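Local coordinates for succinate dehydrogenase subunit A (Mycolicibacterium smegmatis, PDB 7D6V), which carries the FAD of the succinate dehydrogenase Sdh1, where it probably oxidises succinate to fumarate and hands the electrons to the iron-sulfur subunit, at residues G20-A23 / V24-R28; D109-K112 / D113-S117; I140-T143 / L144-K147; D161-A164 / R165-F169. One frame throughout, in Å; residues are numbered along the deposited sequence.

Contact 1 of 4, residues G20-A23 / V24-R28; sequences GLRA and VIEAR
Gly20 to Ala23 meet Val24 to Arg28 first through the backbone of helix 18-30, each carbonyl taking up the amide four residues on. Val24 N donates to Gly20 O at 2.9 Å, and Ile25 N to Leu21 O at 3.0 Å. The next two bonds of the series repeat this, Glu26 N to Arg22 O and Ala27 N to Ala23 O.

The charged contact is looser. Arg22 NH2 stands 3.9 Å from Glu26 OE1, a long salt bridge in which the guanidinium and carboxylate planes are turned 49° from each other. Both side chains start with CG opposite the backbone N and then bend at chi2 (48° in Arg22, 72° in Glu26), which brings the two ends round toward one another. The firmer partner of Arg22 is Glu100, which pairs with NH1, and Arg437 makes a long, weak ion pair with Glu26 OE1.

The guanidinium also touches carbon: Arg22 NH2 is 3.8 Å from Glu26 CB and 3.9 Å from Ile25 CG2. Other faces of the helix are covered by the fold: Leu21 and Ile25 pack on helix 136-159, while Val24 and Ala27 lie on strand 34-37. This is the helix of the beta-alpha-beta unit that follows strand 11-14, and Gly20 fits the last glycine of a Rossmann-type GxGxxG pattern, about 6 Å from the FAD.

Arg22 is thus shared between Glu100 and, at long range, Glu26, so its charge is probably offset in this buried setting mainly by Glu100.

Contact 2 of 4, residues D109-K112 / D113-S117; sequences DRTK and DGKIS
Arg110 NH2 donates to Gly114 O at 2.7 Å, bringing an arginine side chain back onto the tip of a short beta hairpin whose connection is a type I turn, Thr111 to Gly114, with a G1 bulge. The acceptor sits 19° out of the guanidinium plane, and the donor stands above the carbonyl plane. Two backbone bonds flank the non-hydrogen-bonded pair Arg110 and Ile116: Ser117 N to Asp109 O at 2.8 Å, and Thr111 N to Lys115 O at 2.9 Å. Gly114 N closes the turn on Thr111 O.

Thr111 OG1 braces the turn. Lying between the backbone N and the carbonyl carbon (chi1 69°), it accepts Lys115 N at 3.2 Å and, weakly, Asp113 N. Gly114, with phi at 89°, takes the left-handed conformation expected of the bulge.

Bends at chi2 and chi3 fold the Arg110 chain over the hairpin, so that Lys115 O lies over one face of the guanidinium, offset toward the rim. Arg110 NE donates to Met131 O of the iron-sulfur subunit, and the backbone of Gly114 also bonds to that chain, so this loop forms part of the interface between the two subunits.

Further out lies van der Waals packing. Arg110 NH1 passes 3.6 Å from the aliphatic Ile116 CG1, and Asp109 CB faces Ser117 CB at 3.9 Å. The Thr111 methyl CG2 rests on Ser117 CA at 3.6 Å.

Contact 3 of 4, residues I140-T143 / L144-K147; sequences IIRT and LQQK
Gln146 N donates to Arg142 O at 2.9 Å, one rung of the i to i+4 ladder of helix 136-159. Alongside it run Leu144 N to Ile140 O, Gln145 N to Ile141 O, and Lys147 N to Thr143 O.

With CG beside the backbone N (chi1 -71°), Gln146 brings CG to 3.3 Å from the same Arg142 O. Its amide reaches on to Arg143 of the iron-sulfur subunit, which bonds to OE1. Gln145 and Arg142 run in the same direction next to each other, with amide and guanidinium planes nearly perpendicular at 87°. Arg142 NH1 is 3.1 Å from Gln145 OE1, but the angle is too poor for a hydrogen bond; NH1 bonds weakly to Gly43 O instead. Glu147 of the iron-sulfur subunit takes Gln145 NE2, so this polar flank of the helix forms part of the subunit interface.

Thr143 OG1, set beside its own backbone N (chi1 -48°), bonds to Glu139 O one turn back. The inner flank is apolar: Ile141 comes within about 5 Å of the FAD, and Leu144 packs on helix 18-30. Ile140 and Leu144 run alongside each other, with Ile140 CG2 meeting Leu144 CD1 at 4.0 Å.

Contact 4 of 4, residues D161-A164 / R165-F169; sequences DYEA and RIRVF
Glu163 and Arg167 carry the charged part of this surface contact. Glu163 OE2 lies over one face of the Arg167 guanidinium, 3.6 Å from NE, with carboxylate and guanidinium planes only 15° apart. No N-H points at the oxygen, so the long salt bridge works by charge alone. Glu163 OE1 has a second, weak ion pair at long range with Arg113 of the iron-sulfur subunit.

The same pair also touches along the Arg167 chain. Arg167 keeps that chain extended from CG to NE, and the Glu163 side chain passes over it at a slant: CD of Glu163 lies 3.6 Å from Arg167 CG, and OE2 is 3.5 Å from Arg167 CD.

These residues sit where a type I turn, Asp161 to Ala164, leads from helix 136-159 into strand 166-169, an outermost strand of the parallel Rossmann-like sheet, paired with strand 34-37. Within the turn, Glu163 N makes a weak bond to Asp161 OD1 at 3.1 Å, in the manner of an Asx turn.

The backbone contact is a CA-H...O one, Glu163 CA to Ile166 O at 3.2 Å with 151° at the hydrogen. Arg165, bent at chi2 and chi3, folds back until its CD lies 3.3 Å from Ala164 O.

In the fold
Contacts 1, 3 and 4 cluster at the Rossmann-like sheet: contact 4 supplies its edge strand, and helix 18-30 of contact 1 lies against it. That helix packs on helix 136-159 of contact 3, centres 11 Å apart, with Leu21 CD1 3.7 Å from Leu144 CB; on another flank Arg28 CG comes within 3.6 Å of Ile166 CD1. Contacts 3 and 4 stay about 7 Å apart at the nearest atoms. Gly20 of contact 1 is about 6 Å, and Ile141 of contact 3 about 5 Å, from the FAD. Contact 2 stands apart, its Asp109 about 14 Å from FAD; like contact 3 and, marginally, contact 4, it meets the iron-sulfur subunit.

Contact 1 of 4, residues G20-A23 / V24-R28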
# COMPACT_ATOMS: atom_id res chain seq x y z
N GLY A 20 -18.29 2.58 1.97
CA GLY A 20 -18.71 3.64 1.08
C GLY A 20 -18.67 3.24 -0.38
O GLY A 20 -19.60 3.51 -1.14
N LEU A 21 -17.59 2.58 -0.80
CA LEU A 21 -17.48 2.18 -2.20
C LEU A 21 -18.50 1.11 -2.55
O LEU A 21 -19.08 1.14 -3.65
CB LEU A 21 -16.06 1.72 -2.50
CG LEU A 21 -15.02 2.84 -2.44
CD1 LEU A 21 -13.67 2.37 -2.95
CD2 LEU A 21 -15.50 4.04 -3.22
N ARG A 22 -18.75 0.16 -1.65
CA ARG A 22 -19.77 -0.84 -1.92
C ARG A 22 -21.15 -0.20 -2.03
O ARG A 22 -21.95 -0.58 -2.90
CB ARG A 22 -19.75 -1.91 -0.82
CG ARG A 22 -20.46 -3.20 -1.19
CD ARG A 22 -20.02 -3.68 -2.56
NE ARG A 22 -20.84 -4.79 -3.05
CZ ARG A 22 -21.93 -4.65 -3.78
NH1 ARG A 22 -22.61 -5.71 -4.18
NH2 ARG A 22 -22.36 -3.44 -4.11
N ALA A 23 -21.44 0.78 -1.17
CA ALA A 23 -22.70 1.50 -1.26
C ALA A 23 -22.83 2.25 -2.58
O ALA A 23 -23.90 2.29 -3.18
CB ALA A 23 -22.84 2.47 -0.08
N VAL A 24 -21.73 2.86 -3.03
CA VAL A 24 -21.76 3.59 -4.30
C VAL A 24 -22.06 2.63 -5.45
O VAL A 24 -22.87 2.93 -6.34
CB VAL A 24 -20.43 4.33 -4.52
CG1 VAL A 24 -20.39 4.94 -5.91
CG2 VAL A 24 -20.26 5.39 -3.47
N ILE A 25 -21.40 1.47 -5.46
CA ILE A 25 -21.63 0.49 -6.51
C ILE A 25 -23.09 0.04 -6.51
O ILE A 25 -23.74 -0.03 -7.56
CB ILE A 25 -20.67 -0.70 -6.36
CG1 ILE A 25 -19.23 -0.24 -6.55
CG2 ILE A 25 -21.01 -1.80 -7.35
CD1 ILE A 25 -18.20 -1.23 -6.07
N GLU A 26 -23.63 -0.24 -5.32
CA GLU A 26 -25.01 -0.70 -5.24
C GLU A 26 -25.99 0.37 -5.70
O GLU A 26 -26.94 0.09 -6.45
CB GLU A 26 -25.33 -1.14 -3.81
CG GLU A 26 -26.77 -1.55 -3.59
CD GLU A 26 -27.10 -2.89 -4.22
OE1 GLU A 26 -26.17 -3.57 -4.70
OE2 GLU A 26 -28.29 -3.26 -4.23
N ALA A 27 -25.78 1.62 -5.28
CA ALA A 27 -26.68 2.70 -5.66
C ALA A 27 -26.63 2.95 -7.16
O ALA A 27 -27.66 3.24 -7.78
CB ALA A 27 -26.32 3.97 -4.89
N ARG A 28 -25.45 2.86 -7.77
CA ARG A 28 -25.36 2.98 -9.22
C ARG A 28 -26.08 1.83 -9.91
O ARG A 28 -26.72 2.03 -10.95
CB ARG A 28 -23.91 3.05 -9.67
CG ARG A 28 -23.73 3.52 -11.11
CD ARG A 28 -23.54 2.35 -12.05
NE ARG A 28 -23.11 2.76 -13.38
CZ ARG A 28 -23.06 1.94 -14.42
NH1 ARG A 28 -23.42 0.67 -14.28
NH2 ARG A 28 -22.65 2.38 -15.60

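Contact 2 of 4, residues D109-K112 / D113-S117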
# COMPACT_ATOMS: atom_id res chain seq x y z
N ASP A 109 -5.57 -15.43 -2.27
CA ASP A 109 -4.81 -16.67 -2.28
C ASP A 109 -5.73 -17.84 -2.60
O ASP A 109 -6.93 -17.80 -2.32
CB ASP A 109 -4.11 -16.88 -0.94
CG ASP A 109 -2.94 -15.95 -0.74
OD1 ASP A 109 -2.61 -15.65 0.43
OD2 ASP A 109 -2.34 -15.51 -1.74
N ARG A 110 -5.16 -18.88 -3.19
CA ARG A 110 -5.95 -19.99 -3.71
C ARG A 110 -5.66 -21.27 -2.95
O ARG A 110 -4.60 -21.44 -2.35
CB ARG A 110 -5.68 -20.21 -5.20
CG ARG A 110 -5.52 -18.93 -6.01
CD ARG A 110 -6.77 -18.06 -5.94
NE ARG A 110 -7.95 -18.73 -6.47
CZ ARG A 110 -9.17 -18.21 -6.44
NH1 ARG A 110 -9.36 -17.01 -5.90
NH2 ARG A 110 -10.20 -18.87 -6.93
N THR A 111 -6.64 -22.17 -2.97
CA THR A 111 -6.47 -23.52 -2.45
C THR A 111 -6.03 -24.45 -3.58
O THR A 111 -5.82 -24.04 -4.72
CB THR A 111 -7.76 -24.02 -1.80
OG1 THR A 111 -8.75 -24.23 -2.80
CG2 THR A 111 -8.27 -23.01 -0.80
N LYS A 112 -5.88 -25.74 -3.25
CA LYS A 112 -5.51 -26.72 -4.25
C LYS A 112 -6.61 -26.94 -5.28
O LYS A 112 -6.33 -27.25 -6.44
CB LYS A 112 -5.15 -28.05 -3.59
CG LYS A 112 -3.98 -28.01 -2.60
CD LYS A 112 -2.62 -27.81 -3.28
CE LYS A 112 -2.20 -26.35 -3.35
NZ LYS A 112 -0.84 -26.20 -3.92
N ASP A 113 -7.88 -26.78 -4.88
CA ASP A 113 -8.99 -26.91 -5.81
C ASP A 113 -9.20 -25.67 -6.66
O ASP A 113 -10.04 -25.70 -7.57
CB ASP A 113 -10.29 -27.20 -5.05
CG ASP A 113 -10.13 -28.30 -4.03
OD1 ASP A 113 -9.49 -29.32 -4.35
OD2 ASP A 113 -10.66 -28.14 -2.91
N GLY A 114 -8.48 -24.59 -6.40
CA GLY A 114 -8.67 -23.35 -7.12
C GLY A 114 -9.70 -22.42 -6.52
O GLY A 114 -10.19 -21.54 -7.23
N LYS A 115 -10.05 -22.60 -5.26
CA LYS A 115 -10.99 -21.74 -4.57
C LYS A 115 -10.24 -20.69 -3.75
O LYS A 115 -9.01 -20.64 -3.75
CB LYS A 115 -11.93 -22.56 -3.68
CG LYS A 115 -12.57 -23.73 -4.38
CD LYS A 115 -13.71 -24.29 -3.56
CE LYS A 115 -14.38 -25.44 -4.28
NZ LYS A 115 -15.78 -25.64 -3.83
N ILE A 116 -10.99 -19.85 -3.05
CA ILE A 116 -10.40 -18.82 -2.21
C ILE A 116 -9.89 -19.46 -0.92
O ILE A 116 -10.61 -20.23 -0.27
CB ILE A 116 -11.41 -17.70 -1.93
CG1 ILE A 116 -11.79 -16.99 -3.22
CG2 ILE A 116 -10.84 -16.71 -0.94
CD1 ILE A 116 -12.77 -15.86 -3.03
N SER A 117 -8.65 -19.14 -0.56
CA SER A 117 -8.05 -19.69 0.65
C SER A 117 -8.58 -18.97 1.89
O SER A 117 -8.80 -17.76 1.88
CB SER A 117 -6.53 -19.56 0.58
OG SER A 117 -5.90 -20.27 1.62

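Contact 3 of 4, residues I140-T143 / L144-K147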
# COMPACT_ATOMS: atom_id res chain seq x y z
N ILE A 140 -9.11 -5.27 -1.08
CA ILE A 140 -10.53 -4.93 -1.10
C ILE A 140 -10.73 -3.53 -1.65
O ILE A 140 -11.57 -3.30 -2.53
CB ILE A 140 -11.13 -5.07 0.32
CG1 ILE A 140 -11.22 -6.54 0.71
CG2 ILE A 140 -12.49 -4.42 0.39
CD1 ILE A 140 -11.36 -6.74 2.19
N ILE A 141 -9.97 -2.56 -1.13
CA ILE A 141 -10.19 -1.17 -1.53
C ILE A 141 -9.76 -0.95 -2.98
O ILE A 141 -10.41 -0.21 -3.72
CB ILE A 141 -9.50 -0.21 -0.54
CG1 ILE A 141 -10.02 1.21 -0.72
CG2 ILE A 141 -7.99 -0.26 -0.69
CD1 ILE A 141 -9.72 2.13 0.43
N ARG A 142 -8.67 -1.59 -3.41
CA ARG A 142 -8.26 -1.50 -4.81
C ARG A 142 -9.34 -2.06 -5.72
O ARG A 142 -9.66 -1.46 -6.75
CB ARG A 142 -6.96 -2.26 -5.03
CG ARG A 142 -5.70 -1.46 -4.82
CD ARG A 142 -5.52 -0.33 -5.81
NE ARG A 142 -4.47 0.55 -5.33
CZ ARG A 142 -4.65 1.48 -4.40
NH1 ARG A 142 -5.85 1.66 -3.87
NH2 ARG A 142 -3.64 2.23 -4.00
N THR A 143 -9.89 -3.22 -5.36
CA THR A 143 -10.92 -3.84 -6.19
C THR A 143 -12.14 -2.95 -6.30
O THR A 143 -12.69 -2.77 -7.39
CB THR A 143 -11.28 -5.21 -5.61
OG1 THR A 143 -10.09 -5.93 -5.32
CG2 THR A 143 -12.10 -6.00 -6.60
N LEU A 144 -12.58 -2.37 -5.18
CA LEU A 144 -13.75 -1.50 -5.21
C LEU A 144 -13.50 -0.25 -6.04
O LEU A 144 -14.35 0.16 -6.84
CB LEU A 144 -14.17 -1.14 -3.79
CG LEU A 144 -14.73 -2.31 -2.97
CD1 LEU A 144 -14.93 -1.89 -1.53
CD2 LEU A 144 -16.03 -2.81 -3.57
N GLN A 145 -12.33 0.37 -5.87
CA GLN A 145 -12.01 1.58 -6.64
C GLN A 145 -11.94 1.29 -8.14
O GLN A 145 -12.45 2.06 -8.96
CB GLN A 145 -10.70 2.17 -6.12
CG GLN A 145 -9.98 3.08 -7.08
CD GLN A 145 -8.56 3.36 -6.63
OE1 GLN A 145 -8.05 2.71 -5.72
NE2 GLN A 145 -7.91 4.32 -7.27
N GLN A 146 -11.32 0.17 -8.51
CA GLN A 146 -11.24 -0.19 -9.92
C GLN A 146 -12.60 -0.58 -10.48
O GLN A 146 -12.87 -0.35 -11.67
CB GLN A 146 -10.23 -1.31 -10.11
CG GLN A 146 -8.80 -0.86 -9.92
CD GLN A 146 -7.85 -2.00 -9.66
OE1 GLN A 146 -8.26 -3.14 -9.50
NE2 GLN A 146 -6.56 -1.69 -9.62
N LYS A 147 -13.49 -1.14 -9.65
CA LYS A 147 -14.85 -1.39 -10.09
C LYS A 147 -15.60 -0.09 -10.36
O LYS A 147 -16.37 0.01 -11.32
CB LYS A 147 -15.58 -2.24 -9.06
CG LYS A 147 -17.04 -2.50 -9.36
CD LYS A 147 -17.21 -3.27 -10.66
CE LYS A 147 -18.67 -3.57 -10.92
NZ LYS A 147 -18.88 -4.16 -12.26

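Contact 4 of 4, residues D161-A164 / R165-F169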
# COMPACT_ATOMS: atom_id res chain seq x y z
N ASP A 161 -20.06 10.29 -20.97
CA ASP A 161 -19.46 11.03 -19.87
C ASP A 161 -19.06 10.05 -18.78
O ASP A 161 -19.87 9.21 -18.39
CB ASP A 161 -20.44 12.09 -19.34
CG ASP A 161 -19.85 12.93 -18.22
OD1 ASP A 161 -18.63 12.85 -17.98
OD2 ASP A 161 -20.62 13.68 -17.59
N TYR A 162 -17.83 10.17 -18.30
CA TYR A 162 -17.38 9.33 -17.19
C TYR A 162 -18.23 9.56 -15.94
O TYR A 162 -18.64 8.61 -15.28
CB TYR A 162 -15.91 9.59 -16.87
CG TYR A 162 -14.93 9.03 -17.88
CD1 TYR A 162 -14.85 7.67 -18.11
CD2 TYR A 162 -14.07 9.87 -18.57
CE1 TYR A 162 -13.95 7.16 -19.03
CE2 TYR A 162 -13.17 9.37 -19.48
CZ TYR A 162 -13.11 8.01 -19.71
OH TYR A 162 -12.21 7.51 -20.62
N GLU A 163 -18.50 10.82 -15.61
CA GLU A 163 -19.21 11.18 -14.40
C GLU A 163 -20.70 11.41 -14.64
O GLU A 163 -21.32 12.24 -13.97
CB GLU A 163 -18.58 12.42 -13.76
CG GLU A 163 -17.10 12.27 -13.49
CD GLU A 163 -16.42 13.61 -13.26
OE1 GLU A 163 -15.32 13.63 -12.67
OE2 GLU A 163 -17.00 14.64 -13.67
N ALA A 164 -21.28 10.68 -15.59
CA ALA A 164 -22.71 10.82 -15.85
C ALA A 164 -23.54 10.29 -14.69
O ALA A 164 -24.59 10.86 -14.36
CB ALA A 164 -23.07 10.09 -17.15
N ARG A 165 -23.09 9.21 -14.05
CA ARG A 165 -23.80 8.63 -12.92
C ARG A 165 -22.99 8.61 -11.63
O ARG A 165 -23.59 8.65 -10.56
CB ARG A 165 -24.25 7.20 -13.24
CG ARG A 165 -24.86 6.99 -14.61
CD ARG A 165 -26.01 7.95 -14.87
NE ARG A 165 -27.16 7.67 -14.02
CZ ARG A 165 -28.30 8.36 -14.07
NH1 ARG A 165 -28.43 9.35 -14.93
NH2 ARG A 165 -29.30 8.04 -13.27
N ILE A 166 -21.67 8.53 -11.70
CA ILE A 166 -20.82 8.48 -10.52
C ILE A 166 -19.73 9.53 -10.66
O ILE A 166 -18.99 9.53 -11.65
CB ILE A 166 -20.18 7.09 -10.32
CG1 ILE A 166 -21.23 6.06 -9.92
CG2 ILE A 166 -19.10 7.16 -9.26
CD1 ILE A 166 -20.65 4.69 -9.68
N ARG A 167 -19.63 10.42 -9.68
CA ARG A 167 -18.54 11.37 -9.60
C ARG A 167 -17.87 11.26 -8.24
O ARG A 167 -18.55 11.14 -7.22
CB ARG A 167 -19.02 12.80 -9.84
CG ARG A 167 -17.89 13.80 -10.01
CD ARG A 167 -18.39 15.14 -10.47
NE ARG A 167 -17.34 16.15 -10.39
CZ ARG A 167 -17.52 17.43 -10.68
NH1 ARG A 167 -18.70 17.87 -11.07
NH2 ARG A 167 -16.50 18.27 -10.58
N VAL A 168 -16.54 11.30 -8.23
CA VAL A 168 -15.75 11.19 -7.01
C VAL A 168 -15.19 12.56 -6.68
O VAL A 168 -14.59 13.22 -7.53
CB VAL A 168 -14.62 10.15 -7.17
CG1 VAL A 168 -13.89 9.97 -5.85
CG2 VAL A 168 -15.17 8.83 -7.66
N PHE A 169 -15.38 12.99 -5.43
CA PHE A 169 -14.85 14.25 -4.92
C PHE A 169 -13.86 13.90 -3.82
O PHE A 169 -14.22 13.87 -2.64
CB PHE A 169 -15.96 15.17 -4.39
CG PHE A 169 -17.03 15.50 -5.40
CD1 PHE A 169 -17.09 16.75 -5.97
CD2 PHE A 169 -18.00 14.57 -5.73
CE1 PHE A 169 -18.07 17.07 -6.88
CE2 PHE A 169 -18.99 14.88 -6.64
CZ PHE A 169 -19.02 16.13 -7.21